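Local coordinates for protein bradyzoite pseudokinase 1 (Toxoplasma gondii, PDB 6M7Z) that is a divergent kinase lacking the glycine-rich loop that regulates the membrane ultrastructure of the Toxoplasma parasitophorous vacuole, at residues A[130-133]-A[134-137]. Sequence-based numbering, arbitrary orientation.
Sequences KGLV and GDML
The Asp135 carboxylate turns one face to Leu132, whose side chain runs alongside it in the same direction: Leu132 CB stands almost directly above Asp135 OD2 at 4.0 Å, and Leu132 CD1 reaches the same oxygen from the same face at 3.9 Å. Asp135 OD1 takes a hydrogen bond from outside this turn, which helps fix the carboxylate's rotation. A second flat group, the Gly131-Leu132 peptide, carries the thioether of Met136 over one face, with Met136 SD 3.9 Å from Gly131 C. With Met136 CG anti to the carbonyl carbon (chi1 -76°) and chi2 nearly extended, the sulfur is carried back over that peptide. Met136 CG approaches Leu132 O to 3.3 Å, whereas Val133 CG1 and Leu137 CD1 make a looser apolar contact of 4.1 Å.

Two backbone bonds define the first helical turn after the N-cap residue Leu132: Met136 N to Leu132 O, 2.9 Å and nearly straight (158° at the hydrogen), and Leu137 N to Val133 O, 3.0 Å. Asn173 OD1 accepts the Asp135 N-H, so a helix-start amide is met by a side chain from a neighbouring loop. Backbone bonds to Phe175 and Val177 tie this strand-to-helix junction, which by its place after strand 121-127 probably follows the hinge of the kinase fold, to strand 175-177. Chemically, Leu132 cannot cap through its apolar side chain; Asn173 supplies an acceptor instead, and the Asp135 charge near the helix N-terminus is probably favourable to the helix dipole.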
loop_
_atom_site.group_PDB
_atom_site.type_symbol
_atom_site.label_atom_id
_atom_site.label_comp_id
_atom_site.label_asym_id
_atom_site.label_seq_id
_atom_site.Cartn_x
_atom_site.Cartn_y
_atom_site.Cartn_z
ATOM N N LYS A 130 -6.358 -9.492 3.114
ATOM C CA LYS A 130 -7.384 -9.849 4.089
ATOM C C LYS A 130 -8.239 -8.629 4.427
ATOM O O LYS A 130 -9.364 -8.801 4.863
ATOM C CB LYS A 130 -6.752 -10.403 5.369
ATOM C CG LYS A 130 -6.178 -11.804 5.247
ATOM C CD LYS A 130 -7.241 -12.924 5.410
ATOM C CE LYS A 130 -6.981 -14.147 4.551
ATOM N NZ LYS A 130 -8.234 -14.749 4.031
ATOM N N GLY A 131 -7.685 -7.422 4.252
ATOM C CA GLY A 131 -8.421 -6.195 4.447
ATOM C C GLY A 131 -7.499 -5.000 4.571
ATOM O O GLY A 131 -6.263 -5.152 4.722
ATOM N N LEU A 132 -8.098 -3.810 4.455
ATOM C CA LEU A 132 -7.425 -2.555 4.709
ATOM C C LEU A 132 -7.481 -2.284 6.213
ATOM O O LEU A 132 -8.470 -2.607 6.848
ATOM C CB LEU A 132 -8.131 -1.458 3.902
ATOM C CG LEU A 132 -8.243 -1.717 2.396
ATOM C CD1 LEU A 132 -8.839 -0.517 1.689
ATOM C CD2 LEU A 132 -6.883 -2.055 1.783
ATOM N N VAL A 133 -6.417 -1.703 6.775
ATOM C CA VAL A 133 -6.267 -1.639 8.222
ATOM C C VAL A 133 -7.387 -0.778 8.830
ATOM O O VAL A 133 -7.957 -1.134 9.857
ATOM C CB VAL A 133 -4.879 -1.099 8.604
ATOM C CG1 VAL A 133 -4.788 -0.794 10.103
ATOM C CG2 VAL A 133 -3.792 -2.083 8.201
ATOM N N GLY A 134 -7.681 0.375 8.200
ATOM C CA GLY A 134 -8.729 1.264 8.703
ATOM C C GLY A 134 -10.080 0.558 8.781
ATOM O O GLY A 134 -10.742 0.559 9.816
ATOM N N ASP A 135 -10.476 -0.072 7.669
ATOM C CA ASP A 135 -11.725 -0.825 7.594
ATOM C C ASP A 135 -11.753 -1.943 8.641
ATOM O O ASP A 135 -12.763 -2.150 9.280
ATOM C CB ASP A 135 -11.935 -1.422 6.203
ATOM C CG ASP A 135 -12.170 -0.370 5.134
ATOM O OD1 ASP A 135 -12.426 0.815 5.502
ATOM O OD2 ASP A 135 -12.058 -0.732 3.935
ATOM N N MET A 136 -10.652 -2.676 8.791
ATOM C CA MET A 136 -10.622 -3.793 9.708
ATOM C C MET A 136 -10.865 -3.325 11.149
ATOM O O MET A 136 -11.631 -3.963 11.881
ATOM C CB MET A 136 -9.279 -4.514 9.644
ATOM C CG MET A 136 -9.134 -5.378 8.436
ATOM S SD MET A 136 -7.446 -5.973 8.309
ATOM C CE MET A 136 -7.525 -7.395 9.403
ATOM N N LEU A 137 -10.209 -2.225 11.550
ATOM C CA LEU A 137 -10.342 -1.720 12.911
ATOM C C LEU A 137 -11.740 -1.131 13.131
ATOM O O LEU A 137 -12.271 -1.243 14.200
ATOM C CB LEU A 137 -9.276 -0.652 13.169
ATOM C CG LEU A 137 -7.838 -1.139 13.144
ATOM C CD1 LEU A 137 -6.893 -0.021 13.488
ATOM C CD2 LEU A 137 -7.646 -2.291 14.099
#